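Side-chain contacts in WbbM protein (Klebsiella pneumoniae, PDB 6U4B), which probably acts as a bifunctional glycosyltransferase that polymerises O-antigen glycan, working as a trimer: residues 156-161 and 169-174; 202-207 and 265-270; 308-313 and 344-349; 338-343 and 383-388. All coordinates share one frame; numbering follows the deposited sequence.

Contact 1 (156-161 and 169-174); sequences KKWSVT and YDHYER
Trp158 and His171 both swing their rings anti to the backbone N (chi1 -175° and -168°), and this extension carries the two side chains across the gap between the end of strand 152-159 and the short helix 168-173. The two segments flank the loop that joins this strand to this helix in the DUF4422 region, and aromatic and aliphatic contacts tie them together, illustrating how one ring can knit a strand end to the helix that follows it. Over one face of the His171 imidazole lies Val160, whose CG1 is 3.8 Å from the centroid of the His171 ring in a CH-pi contact, nearly above the ring. The methyl is offset toward the rim of the imidazole and comes nearest at His171 CG, 3.6 Å from Val160 CG1. Trp158 approaches differently. The outer corner of its six-membered ring, at CZ3, meets NE2 at the far end of the imidazole, with the two centroids 5.4 Å apart and the planes inclined at 58°. His171 lies at the edge of the indole, near its plane. Other groups settle the orientation of the imidazole: its ND1 is hydrogen-bonded to the hydroxyl of Ser165 in the connecting loop, and Tyr212 meets the ring edge-to-face. Arg260 of helix 253-272 also touches it. Beyond Val160 the backbone turns, and the hydroxyls of Ser159 and Thr161 are bonded to each other, OG to OG1, at 2.7 Å. The closest approach between the two segments is Trp158 CZ3 to His171 NE2, at 3.4 Å.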
loop_
_atom_site.group_PDB
_atom_site.type_symbol
_atom_site.label_atom_id
_atom_site.label_comp_id
_atom_site.label_asym_id
_atom_site.label_seq_id
_atom_site.Cartn_x
_atom_site.Cartn_y
_atom_site.Cartn_z
ATOM N N LYS A 156 29.356 52.512 -15.341
ATOM C CA LYS A 156 30.642 53.024 -15.783
ATOM C C LYS A 156 31.606 51.876 -16.059
ATOM O O LYS A 156 31.523 50.804 -15.452
ATOM C CB LYS A 156 31.241 53.955 -14.730
ATOM C CG LYS A 156 30.381 55.159 -14.384
ATOM C CD LYS A 156 31.203 56.250 -13.709
ATOM C CE LYS A 156 30.755 56.487 -12.278
ATOM N NZ LYS A 156 30.699 57.940 -11.957
ATOM N N LYS A 157 32.521 52.104 -16.999
ATOM C CA LYS A 157 33.591 51.144 -17.231
ATOM C C LYS A 157 34.443 50.995 -15.977
ATOM O O LYS A 157 34.548 51.911 -15.155
ATOM C CB LYS A 157 34.472 51.583 -18.402
ATOM C CG LYS A 157 33.887 51.328 -19.783
ATOM C CD LYS A 157 34.883 51.720 -20.865
ATOM C CE LYS A 157 34.326 51.482 -22.259
ATOM N NZ LYS A 157 35.269 51.958 -23.312
ATOM N N TRP A 158 35.053 49.825 -15.836
ATOM C CA TRP A 158 35.971 49.539 -14.746
ATOM C C TRP A 158 37.352 49.259 -15.325
ATOM O O TRP A 158 37.480 48.568 -16.341
ATOM C CB TRP A 158 35.478 48.348 -13.914
ATOM C CG TRP A 158 36.311 48.069 -12.700
ATOM C CD1 TRP A 158 36.371 48.814 -11.557
ATOM C CD2 TRP A 158 37.189 46.956 -12.500
ATOM N NE1 TRP A 158 37.239 48.238 -10.662
ATOM C CE2 TRP A 158 37.755 47.096 -11.216
ATOM C CE3 TRP A 158 37.556 45.857 -13.282
ATOM C CZ2 TRP A 158 38.667 46.178 -10.698
ATOM C CZ3 TRP A 158 38.461 44.946 -12.767
ATOM C CH2 TRP A 158 39.006 45.112 -11.487
ATOM N N SER A 159 38.379 49.803 -14.682
ATOM C CA SER A 159 39.744 49.704 -15.181
ATOM C C SER A 159 40.426 48.466 -14.617
ATOM O O SER A 159 40.455 48.264 -13.398
ATOM C CB SER A 159 40.541 50.958 -14.817
ATOM O OG SER A 159 41.914 50.794 -15.121
ATOM N N VAL A 160 40.979 47.639 -15.511
ATOM C CA VAL A 160 41.693 46.437 -15.088
ATOM C C VAL A 160 43.143 46.708 -14.724
ATOM O O VAL A 160 43.800 45.830 -14.152
ATOM C CB VAL A 160 41.648 45.353 -16.182
ATOM C CG1 VAL A 160 40.212 44.944 -16.465
ATOM C CG2 VAL A 160 42.328 45.849 -17.449
ATOM N N THR A 161 43.666 47.896 -15.040
ATOM C CA THR A 161 45.057 48.189 -14.713
ATOM C C THR A 161 45.254 48.393 -13.218
ATOM O O THR A 161 46.333 48.099 -12.691
ATOM C CB THR A 161 45.539 49.418 -15.486
ATOM O OG1 THR A 161 44.581 50.476 -15.358
ATOM C CG2 THR A 161 45.728 49.081 -16.957
ATOM N N TYR A 169 42.168 41.016 -21.896
ATOM C CA TYR A 169 42.532 39.619 -22.100
ATOM C C TYR A 169 43.332 39.093 -20.917
ATOM O O TYR A 169 43.009 38.044 -20.349
ATOM C CB TYR A 169 43.328 39.466 -23.397
ATOM C CG TYR A 169 43.802 38.052 -23.665
ATOM C CD1 TYR A 169 45.020 37.598 -23.172
ATOM C CD2 TYR A 169 43.033 37.172 -24.412
ATOM C CE1 TYR A 169 45.453 36.310 -23.412
ATOM C CE2 TYR A 169 43.460 35.883 -24.660
ATOM C CZ TYR A 169 44.669 35.457 -24.158
ATOM O OH TYR A 169 45.097 34.172 -24.402
ATOM N N ASP A 170 44.385 39.817 -20.535
ATOM C CA ASP A 170 45.214 39.398 -19.411
ATOM C C ASP A 170 44.415 39.350 -18.115
ATOM O O ASP A 170 44.735 38.561 -17.218
ATOM C CB ASP A 170 46.414 40.339 -19.285
ATOM C CG ASP A 170 47.410 39.886 -18.238
ATOM O OD1 ASP A 170 47.737 38.680 -18.200
ATOM O OD2 ASP A 170 47.882 40.746 -17.465
ATOM N N HIS A 171 43.365 40.170 -18.003
ATOM C CA HIS A 171 42.542 40.162 -16.800
ATOM C C HIS A 171 41.771 38.855 -16.668
ATOM O O HIS A 171 41.557 38.364 -15.553
ATOM C CB HIS A 171 41.582 41.352 -16.810
ATOM C CG HIS A 171 40.904 41.594 -15.497
ATOM N ND1 HIS A 171 41.597 41.937 -14.356
ATOM C CD2 HIS A 171 39.598 41.547 -15.144
ATOM C CE1 HIS A 171 40.747 42.090 -13.356
ATOM N NE2 HIS A 171 39.527 41.859 -13.808
ATOM N N TYR A 172 41.337 38.279 -17.791
ATOM C CA TYR A 172 40.694 36.972 -17.729
ATOM C C TYR A 172 41.692 35.899 -17.316
ATOM O O TYR A 172 41.376 35.033 -16.492
ATOM C CB TYR A 172 40.059 36.623 -19.077
ATOM C CG TYR A 172 39.047 35.493 -18.998
ATOM C CD1 TYR A 172 39.455 34.168 -18.875
ATOM C CD2 TYR A 172 37.684 35.753 -19.050
ATOM C CE1 TYR A 172 38.531 33.139 -18.797
ATOM C CE2 TYR A 172 36.754 34.732 -18.974
ATOM C CZ TYR A 172 37.183 33.427 -18.849
ATOM O OH TYR A 172 36.259 32.411 -18.774
ATOM N N GLU A 173 42.906 35.948 -17.868
ATOM C CA GLU A 173 43.886 34.903 -17.598
ATOM C C GLU A 173 44.325 34.908 -16.139
ATOM O O GLU A 173 44.539 33.844 -15.547
ATOM C CB GLU A 173 45.090 35.063 -18.522
ATOM C CG GLU A 173 46.185 34.047 -18.270
ATOM C CD GLU A 173 47.142 33.923 -19.434
ATOM O OE1 GLU A 173 46.858 34.502 -20.503
ATOM O OE2 GLU A 173 48.177 33.241 -19.279
ATOM N N ARG A 174 44.463 36.089 -15.541
ATOM C CA ARG A 174 44.881 36.188 -14.149
ATOM C C ARG A 174 43.736 35.979 -13.166
ATOM O O ARG A 174 43.974 36.002 -11.953
ATOM C CB ARG A 174 45.539 37.547 -13.900
ATOM C CG ARG A 174 46.820 37.753 -14.686
ATOM C CD ARG A 174 47.220 39.220 -14.750
ATOM N NE ARG A 174 47.536 39.778 -13.438
ATOM C CZ ARG A 174 46.698 40.521 -12.722
ATOM N NH1 ARG A 174 47.071 40.989 -11.539
ATOM N NH2 ARG A 174 45.489 40.798 -13.188
#

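Contact 2 (202-207 and 265-270); sequences KTFNDA and YIIKLQ
Ile267 reaches out from helix 253-272 as a forked side chain whose two arms meet neighbouring residues of helix 198-206 in unequal ways. The tight half belongs to the longer arm. With CG1 lying beside the backbone N (chi1 -70°) and the chain extended beyond it, CD1 presses against the base of Phe204, 3.6 Å from Phe204 CB and 3.8 Å from Phe204 CA. The methyl thus meets the root of the phenylalanine close to the helix backbone, while the ring itself leads away from Ile267. The looser half faces the more accessible side, where the methyl CG2 of Ile267 meets CG2 of Thr203 at 4.0 Å. Thr203 offers its methyl rather than its hydroxyl to this encounter, because OG1 is turned back to bond the carbonyl O of Thr199 one helical turn earlier. A single branched residue in this way touches two residues of helix 198-206 at unequal distances. Around the contact, Ala200 of helix 198-206 also touches Ile267. The ring of Phe204 passes on to Arg260, Asn263 and Ile264 of helix 253-272, and the carbonyl O of Phe204 accepts a bond from Asn168 at the start of helix 168-173.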
loop_
_atom_site.group_PDB
_atom_site.type_symbol
_atom_site.label_atom_id
_atom_site.label_comp_id
_atom_site.label_asym_id
_atom_site.label_seq_id
_atom_site.Cartn_x
_atom_site.Cartn_y
_atom_site.Cartn_z
ATOM N N LYS A 202 39.990 42.406 -31.060
ATOM C CA LYS A 202 41.323 42.919 -30.758
ATOM C C LYS A 202 41.254 44.187 -29.919
ATOM O O LYS A 202 42.054 44.373 -28.995
ATOM C CB LYS A 202 42.093 43.198 -32.050
ATOM C CG LYS A 202 42.430 41.981 -32.883
ATOM C CD LYS A 202 43.356 42.380 -34.022
ATOM C CE LYS A 202 43.666 41.205 -34.926
ATOM N NZ LYS A 202 42.460 40.738 -35.661
ATOM N N THR A 203 40.313 45.078 -30.240
ATOM C CA THR A 203 40.200 46.341 -29.518
ATOM C C THR A 203 39.918 46.102 -28.041
ATOM O O THR A 203 40.577 46.679 -27.167
ATOM C CB THR A 203 39.101 47.202 -30.140
ATOM O OG1 THR A 203 39.407 47.455 -31.516
ATOM C CG2 THR A 203 38.977 48.528 -29.401
ATOM N N PHE A 204 38.943 45.243 -27.743
ATOM C CA PHE A 204 38.587 44.981 -26.354
ATOM C C PHE A 204 39.707 44.255 -25.621
ATOM O O PHE A 204 40.057 44.617 -24.492
ATOM C CB PHE A 204 37.295 44.171 -26.282
ATOM C CG PHE A 204 37.031 43.592 -24.924
ATOM C CD1 PHE A 204 36.687 44.414 -23.863
ATOM C CD2 PHE A 204 37.145 42.232 -24.702
ATOM C CE1 PHE A 204 36.449 43.886 -22.605
ATOM C CE2 PHE A 204 36.909 41.697 -23.449
ATOM C CZ PHE A 204 36.559 42.524 -22.399
ATOM N N ASN A 205 40.278 43.222 -26.247
ATOM C CA ASN A 205 41.310 42.435 -25.579
ATOM C C ASN A 205 42.534 43.280 -25.249
ATOM O O ASN A 205 43.162 43.088 -24.202
ATOM C CB ASN A 205 41.698 41.234 -26.442
ATOM C CG ASN A 205 40.731 40.073 -26.291
ATOM O OD1 ASN A 205 40.063 39.938 -25.265
ATOM N ND2 ASN A 205 40.655 39.226 -27.312
ATOM N N ASP A 206 42.886 44.224 -26.122
ATOM C CA ASP A 206 44.026 45.097 -25.870
ATOM C C ASP A 206 43.674 46.319 -25.032
ATOM O O ASP A 206 44.586 47.027 -24.592
ATOM C CB ASP A 206 44.657 45.562 -27.187
ATOM C CG ASP A 206 45.365 44.441 -27.926
ATOM O OD1 ASP A 206 45.932 44.707 -29.007
ATOM O OD2 ASP A 206 45.340 43.293 -27.433
ATOM N N ALA A 207 42.392 46.587 -24.806
ATOM C CA ALA A 207 42.000 47.732 -24.001
ATOM C C ALA A 207 42.206 47.443 -22.516
ATOM O O ALA A 207 42.272 46.290 -22.079
ATOM C CB ALA A 207 40.541 48.106 -24.261
ATOM N N TYR A 265 30.662 43.060 -28.433
ATOM C CA TYR A 265 29.490 43.411 -29.227
ATOM C C TYR A 265 29.274 44.920 -29.271
ATOM O O TYR A 265 28.979 45.476 -30.334
ATOM C CB TYR A 265 28.253 42.706 -28.668
ATOM C CG TYR A 265 26.965 43.078 -29.366
ATOM C CD1 TYR A 265 26.578 42.444 -30.540
ATOM C CD2 TYR A 265 26.133 44.063 -28.851
ATOM C CE1 TYR A 265 25.401 42.783 -31.182
ATOM C CE2 TYR A 265 24.956 44.409 -29.485
ATOM C CZ TYR A 265 24.594 43.768 -30.648
ATOM O OH TYR A 265 23.419 44.113 -31.277
ATOM N N ILE A 266 29.408 45.596 -28.126
ATOM C CA ILE A 266 29.198 47.039 -28.087
ATOM C C ILE A 266 30.258 47.761 -28.906
ATOM O O ILE A 266 29.949 48.689 -29.663
ATOM C CB ILE A 266 29.175 47.537 -26.629
ATOM C CG1 ILE A 266 27.910 47.059 -25.916
ATOM C CG2 ILE A 266 29.276 49.058 -26.575
ATOM C CD1 ILE A 266 27.825 47.492 -24.473
ATOM N N ILE A 267 31.521 47.346 -28.775
ATOM C CA ILE A 267 32.605 48.000 -29.504
ATOM C C ILE A 267 32.385 47.879 -31.006
ATOM O O ILE A 267 32.656 48.817 -31.766
ATOM C CB ILE A 267 33.961 47.411 -29.070
ATOM C CG1 ILE A 267 34.285 47.834 -27.634
ATOM C CG2 ILE A 267 35.073 47.835 -30.025
ATOM C CD1 ILE A 267 35.531 47.193 -27.078
ATOM N N LYS A 268 31.869 46.734 -31.455
ATOM C CA LYS A 268 31.562 46.557 -32.871
ATOM C C LYS A 268 30.480 47.528 -33.329
ATOM O O LYS A 268 30.554 48.075 -34.437
ATOM C CB LYS A 268 31.138 45.111 -33.127
ATOM C CG LYS A 268 30.452 44.863 -34.459
ATOM C CD LYS A 268 31.405 45.027 -35.626
ATOM C CE LYS A 268 30.817 44.414 -36.885
ATOM N NZ LYS A 268 29.397 44.814 -37.081
ATOM N N LEU A 269 29.468 47.758 -32.491
ATOM C CA LEU A 269 28.406 48.694 -32.853
ATOM C C LEU A 269 28.930 50.122 -32.933
ATOM O O LEU A 269 28.508 50.896 -33.801
ATOM C CB LEU A 269 27.258 48.598 -31.850
ATOM C CG LEU A 269 26.026 47.791 -32.266
ATOM C CD1 LEU A 269 26.424 46.444 -32.849
ATOM C CD2 LEU A 269 25.091 47.610 -31.079
ATOM N N GLN A 270 29.853 50.488 -32.040
ATOM C CA GLN A 270 30.434 51.826 -32.081
ATOM C C GLN A 270 31.357 52.005 -33.279
ATOM O O GLN A 270 31.458 53.109 -33.824
ATOM C CB GLN A 270 31.184 52.108 -30.779
ATOM C CG GLN A 270 30.291 52.079 -29.549
ATOM C CD GLN A 270 31.072 51.996 -28.252
ATOM O OE1 GLN A 270 31.996 51.193 -28.120
ATOM N NE2 GLN A 270 30.702 52.829 -27.285
#

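Contact 3 (308-313 and 344-349); sequences FDDNYA and YLNKTR
Asp310 OD2 is gripped by two N-H groups, the side-chain amide of Asn346 and the backbone N of Ser343 just before helix 344-352. The amide bond is short and straight, with Asn346 ND2 2.8 Å from Asp310 OD2 and an N-H...O angle of 167°. Its two flat groups are not coplanar: the oxygen lies in the plane of the Asn346 amide, but the nitrogen comes from above the carboxylate, 39° out of its plane. The carboxylate can reach across because Asp310 CG is anti to the backbone N (chi1 -170°). At its other end the amide is held by Trp588, whose NE1 bonds Asn346 OD1, and with both ends engaged the amide is fixed against flipping. Ala313 supplies the apolar side, its CB lying 3.8 Å from Asn346 ND2 and equally far from Asn346 CG. The example shows how the Asp310 carboxylate can anchor the first turn of a neighbouring helix. Asp310 lies in the link from strand 302-309 to helix 313-325, Ala313 opens that helix, and the two elements form a beta-alpha-beta unit with parallel strand 333-340. Helix 344-352 continues from that second strand, and its Arg349 makes a salt bridge to Asp577 of a second subunit.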
loop_
_atom_site.group_PDB
_atom_site.type_symbol
_atom_site.label_atom_id
_atom_site.label_comp_id
_atom_site.label_asym_id
_atom_site.label_seq_id
_atom_site.Cartn_x
_atom_site.Cartn_y
_atom_site.Cartn_z
ATOM N N PHE A 308 7.507 23.691 9.585
ATOM C CA PHE A 308 8.365 22.721 10.253
ATOM C C PHE A 308 9.768 22.795 9.671
ATOM O O PHE A 308 9.989 23.339 8.585
ATOM C CB PHE A 308 7.809 21.291 10.143
ATOM C CG PHE A 308 7.499 20.853 8.735
ATOM C CD1 PHE A 308 6.203 20.913 8.246
ATOM C CD2 PHE A 308 8.497 20.354 7.909
ATOM C CE1 PHE A 308 5.909 20.497 6.959
ATOM C CE2 PHE A 308 8.211 19.940 6.620
ATOM C CZ PHE A 308 6.914 20.010 6.143
ATOM N N ASP A 309 10.717 22.243 10.422
ATOM C CA ASP A 309 12.086 22.079 9.971
ATOM C C ASP A 309 12.265 20.658 9.439
ATOM O O ASP A 309 11.306 19.886 9.325
ATOM C CB ASP A 309 13.068 22.412 11.102
ATOM C CG ASP A 309 12.834 21.582 12.355
ATOM O OD1 ASP A 309 12.096 20.576 12.293
ATOM O OD2 ASP A 309 13.389 21.942 13.416
ATOM N N ASP A 310 13.509 20.293 9.126
ATOM C CA ASP A 310 13.752 18.987 8.522
ATOM C C ASP A 310 13.452 17.854 9.496
ATOM O O ASP A 310 12.959 16.796 9.091
ATOM C CB ASP A 310 15.190 18.903 8.015
ATOM C CG ASP A 310 15.434 17.669 7.170
ATOM O OD1 ASP A 310 16.108 16.736 7.653
ATOM O OD2 ASP A 310 14.932 17.621 6.026
ATOM N N ASN A 311 13.728 18.056 10.787
ATOM C CA ASN A 311 13.494 16.998 11.764
ATOM C C ASN A 311 12.014 16.702 11.969
ATOM O O ASN A 311 11.679 15.628 12.476
ATOM C CB ASN A 311 14.153 17.354 13.098
ATOM C CG ASN A 311 15.591 16.878 13.177
ATOM O OD1 ASN A 311 15.922 15.786 12.712
ATOM N ND2 ASN A 311 16.453 17.698 13.764
ATOM N N TYR A 312 11.123 17.618 11.589
ATOM C CA TYR A 312 9.687 17.370 11.641
ATOM C C TYR A 312 9.089 17.151 10.256
ATOM O O TYR A 312 7.865 17.190 10.099
ATOM C CB TYR A 312 8.967 18.514 12.357
ATOM C CG TYR A 312 8.762 18.270 13.836
ATOM C CD1 TYR A 312 7.682 18.828 14.508
ATOM C CD2 TYR A 312 9.649 17.483 14.560
ATOM C CE1 TYR A 312 7.489 18.606 15.861
ATOM C CE2 TYR A 312 9.463 17.257 15.912
ATOM C CZ TYR A 312 8.383 17.821 16.558
ATOM O OH TYR A 312 8.195 17.599 17.905
ATOM N N ALA A 313 9.929 16.918 9.247
ATOM C CA ALA A 313 9.422 16.655 7.905
ATOM C C ALA A 313 8.612 15.367 7.851
ATOM O O ALA A 313 7.648 15.278 7.082
ATOM C CB ALA A 313 10.578 16.597 6.905
ATOM N N TYR A 344 16.586 18.958 0.621
ATOM C CA TYR A 344 16.109 18.845 -0.754
ATOM C C TYR A 344 15.382 17.524 -0.971
ATOM O O TYR A 344 14.338 17.481 -1.634
ATOM C CB TYR A 344 17.277 18.984 -1.731
ATOM C CG TYR A 344 16.857 18.968 -3.182
ATOM C CD1 TYR A 344 16.842 17.785 -3.910
ATOM C CD2 TYR A 344 16.468 20.136 -3.826
ATOM C CE1 TYR A 344 16.454 17.766 -5.236
ATOM C CE2 TYR A 344 16.081 20.126 -5.152
ATOM C CZ TYR A 344 16.074 18.939 -5.851
ATOM O OH TYR A 344 15.687 18.930 -7.171
ATOM N N LEU A 345 15.914 16.438 -0.405
ATOM C CA LEU A 345 15.263 15.137 -0.515
ATOM C C LEU A 345 13.868 15.164 0.103
ATOM O O LEU A 345 12.900 14.696 -0.506
ATOM C CB LEU A 345 16.130 14.065 0.147
ATOM C CG LEU A 345 15.598 12.628 0.121
ATOM C CD1 LEU A 345 15.319 12.175 -1.306
ATOM C CD2 LEU A 345 16.583 11.685 0.797
ATOM N N ASN A 346 13.743 15.720 1.310
ATOM C CA ASN A 346 12.441 15.735 1.973
ATOM C C ASN A 346 11.457 16.644 1.249
ATOM O O ASN A 346 10.276 16.305 1.124
ATOM C CB ASN A 346 12.591 16.152 3.434
ATOM C CG ASN A 346 12.922 14.984 4.338
ATOM O OD1 ASN A 346 12.471 13.861 4.108
ATOM N ND2 ASN A 346 13.720 15.237 5.372
ATOM N N LYS A 347 11.921 17.799 0.760
ATOM C CA LYS A 347 11.040 18.674 -0.009
ATOM C C LYS A 347 10.540 17.977 -1.268
ATOM O O LYS A 347 9.369 18.118 -1.642
ATOM C CB LYS A 347 11.757 19.980 -0.364
ATOM C CG LYS A 347 11.915 20.929 0.816
ATOM C CD LYS A 347 12.255 22.356 0.379
ATOM C CE LYS A 347 13.734 22.527 0.076
ATOM N NZ LYS A 347 14.120 23.970 0.038
ATOM N N THR A 348 11.410 17.205 -1.924
ATOM C CA THR A 348 10.994 16.450 -3.102
ATOM C C THR A 348 9.962 15.388 -2.738
ATOM O O THR A 348 8.933 15.248 -3.409
ATOM C CB THR A 348 12.211 15.809 -3.768
ATOM O OG1 THR A 348 13.073 16.834 -4.284
ATOM C CG2 THR A 348 11.778 14.892 -4.894
ATOM N N ARG A 349 10.224 14.633 -1.668
ATOM C CA ARG A 349 9.281 13.610 -1.222
ATOM C C ARG A 349 7.928 14.213 -0.873
ATOM O O ARG A 349 6.882 13.615 -1.154
ATOM C CB ARG A 349 9.853 12.866 -0.016
ATOM C CG ARG A 349 11.117 12.084 -0.305
ATOM C CD ARG A 349 11.728 11.541 0.975
ATOM N NE ARG A 349 12.685 10.470 0.714
ATOM C CZ ARG A 349 13.323 9.794 1.664
ATOM N NH1 ARG A 349 13.108 10.083 2.940
ATOM N NH2 ARG A 349 14.173 8.830 1.341
#

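Contact 4 (338-343 and 383-388); sequences LENKVS and SASTYA
The end of strand 333-340 runs beside a type I beta turn from Ser385 to Ala388, the CA atoms of Asn340 and Ser385 being 6.7 Å apart. Leu338 and Asn340, two residues apart on the strand, both point their side chains at the turn, while Glu339 between them points away. The polar half is loose: Asn340 ND2 lies 3.6 Å from Ser385 OG, and the amide oxygen of Asn340 is engaged by Asn368 ND2. The apolar half is a touch of methyls, Leu338 CD1 against Ala388 CB at 4.2 Å. Each backbone is shaped by its own side chains. Ser383 OG accepts from the backbone N of Thr386 at 3.1 Å in an ST motif, and it is also bonded to Ser385 OG at 2.8 Å. That second bond depends on the Ser385 hydroxyl standing between its backbone N and carbonyl carbon (chi1 51°). On the strand side Glu339 OE2 accepts from Val342 N, bracing the bend that leads to helix 344-352. Ala388 lies about 9 Å from the magnesium ligand Asp406, side chain to side chain, at the end of parallel strands; with Asp406 and Asp408 on magnesium, the domain is consistent with the GT-A fold and DXD-type metal site of family 8 enzymes.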
loop_
_atom_site.group_PDB
_atom_site.type_symbol
_atom_site.label_atom_id
_atom_site.label_comp_id
_atom_site.label_asym_id
_atom_site.label_seq_id
_atom_site.Cartn_x
_atom_site.Cartn_y
_atom_site.Cartn_z
ATOM N N LEU A 338 5.984 26.633 5.388
ATOM C CA LEU A 338 7.026 27.557 5.822
ATOM C C LEU A 338 8.175 26.715 6.354
ATOM O O LEU A 338 8.172 26.306 7.517
ATOM C CB LEU A 338 6.495 28.512 6.885
ATOM C CG LEU A 338 5.172 29.197 6.534
ATOM C CD1 LEU A 338 4.700 30.089 7.675
ATOM C CD2 LEU A 338 5.323 29.989 5.252
ATOM N N GLU A 339 9.159 26.444 5.501
ATOM C CA GLU A 339 10.191 25.462 5.797
ATOM C C GLU A 339 11.421 26.127 6.398
ATOM O O GLU A 339 11.815 27.224 5.992
ATOM C CB GLU A 339 10.578 24.677 4.540
ATOM C CG GLU A 339 11.076 25.518 3.369
ATOM C CD GLU A 339 12.587 25.688 3.366
ATOM O OE1 GLU A 339 13.074 26.663 2.755
ATOM O OE2 GLU A 339 13.287 24.852 3.975
ATOM N N ASN A 340 12.016 25.457 7.377
ATOM C CA ASN A 340 13.244 25.897 8.035
ATOM C C ASN A 340 14.324 24.864 7.718
ATOM O O ASN A 340 14.552 23.923 8.482
ATOM C CB ASN A 340 13.034 26.059 9.543
ATOM C CG ASN A 340 14.308 26.453 10.275
ATOM O OD1 ASN A 340 15.261 26.950 9.673
ATOM N ND2 ASN A 340 14.328 26.229 11.585
ATOM N N LYS A 341 14.985 25.052 6.573
ATOM C CA LYS A 341 16.094 24.204 6.139
ATOM C C LYS A 341 15.681 22.735 6.055
ATOM O O LYS A 341 16.406 21.838 6.490
ATOM C CB LYS A 341 17.310 24.388 7.047
ATOM C CG LYS A 341 17.882 25.803 7.004
ATOM C CD LYS A 341 18.994 25.992 8.016
ATOM C CE LYS A 341 19.439 27.446 8.083
ATOM N NZ LYS A 341 20.068 27.910 6.812
ATOM N N VAL A 342 14.502 22.490 5.486
ATOM C CA VAL A 342 14.114 21.132 5.136
ATOM C C VAL A 342 14.962 20.672 3.959
ATOM O O VAL A 342 15.209 21.433 3.012
ATOM C CB VAL A 342 12.613 21.064 4.814
ATOM C CG1 VAL A 342 12.199 19.636 4.481
ATOM C CG2 VAL A 342 11.801 21.591 5.985
ATOM N N SER A 343 15.430 19.427 4.023
ATOM C CA SER A 343 16.361 18.918 3.028
ATOM C C SER A 343 15.724 18.910 1.641
ATOM O O SER A 343 14.499 18.874 1.487
ATOM C CB SER A 343 16.820 17.506 3.395
ATOM O OG SER A 343 15.762 16.575 3.242
ATOM N N SER A 383 13.428 33.419 16.843
ATOM C CA SER A 383 13.409 32.413 15.791
ATOM C C SER A 383 12.238 32.671 14.852
ATOM O O SER A 383 11.102 32.847 15.300
ATOM C CB SER A 383 13.313 31.009 16.389
ATOM O OG SER A 383 13.013 30.052 15.391
ATOM N N ALA A 384 12.523 32.697 13.548
ATOM C CA ALA A 384 11.454 32.869 12.570
ATOM C C ALA A 384 10.481 31.695 12.606
ATOM O O ALA A 384 9.272 31.874 12.416
ATOM C CB ALA A 384 12.044 33.037 11.170
ATOM N N SER A 385 10.988 30.487 12.856
ATOM C CA SER A 385 10.113 29.321 12.910
ATOM C C SER A 385 9.290 29.304 14.194
ATOM O O SER A 385 8.109 28.941 14.172
ATOM C CB SER A 385 10.936 28.041 12.777
ATOM O OG SER A 385 12.010 28.028 13.701
ATOM N N THR A 386 9.893 29.698 15.319
ATOM C CA THR A 386 9.161 29.719 16.583
ATOM C C THR A 386 7.965 30.663 16.515
ATOM O O THR A 386 6.909 30.382 17.093
ATOM C CB THR A 386 10.094 30.121 17.729
ATOM O OG1 THR A 386 11.142 29.152 17.858
ATOM C CG2 THR A 386 9.330 30.210 19.047
ATOM N N TYR A 387 8.106 31.777 15.796
ATOM C CA TYR A 387 7.063 32.793 15.715
ATOM C C TYR A 387 6.443 32.886 14.325
ATOM O O TYR A 387 5.880 33.926 13.971
ATOM C CB TYR A 387 7.626 34.149 16.145
ATOM C CG TYR A 387 8.089 34.170 17.584
ATOM C CD1 TYR A 387 9.407 33.886 17.917
ATOM C CD2 TYR A 387 7.200 34.460 18.609
ATOM C CE1 TYR A 387 9.827 33.898 19.235
ATOM C CE2 TYR A 387 7.609 34.470 19.924
ATOM C CZ TYR A 387 8.920 34.191 20.233
ATOM O OH TYR A 387 9.321 34.207 21.549
ATOM N N ALA A 388 6.518 31.804 13.543
ATOM C CA ALA A 388 6.065 31.842 12.154
ATOM C C ALA A 388 4.599 32.242 12.044
ATOM O O ALA A 388 4.217 32.967 11.116
ATOM C CB ALA A 388 6.295 30.480 11.497
#

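Overall arrangement
The contacts fall into two pairs, one in the DUF4422 range, probably a glycosyltransferase, and one in the family 8 range. Contacts 1 and 2 have centres 13 Å apart and are joined by their backbones, Tyr169 N lying 3.3 Å from Asn205 O; both lie away from the magnesium site. Contacts 3 and 4 have centres 11 Å apart and share neighbouring strands, with Phe308 O 3.2 Å from Asn340 N. Between the pairs, centres are 43 to 50 Å apart. The second pair lies nearer the magnesium site of Asp406, Asp408 and His560: Ala313 is about 12 Å from Asp408, side chain to side chain, and the Ala388 side chain about 13 Å from a bound magnesium.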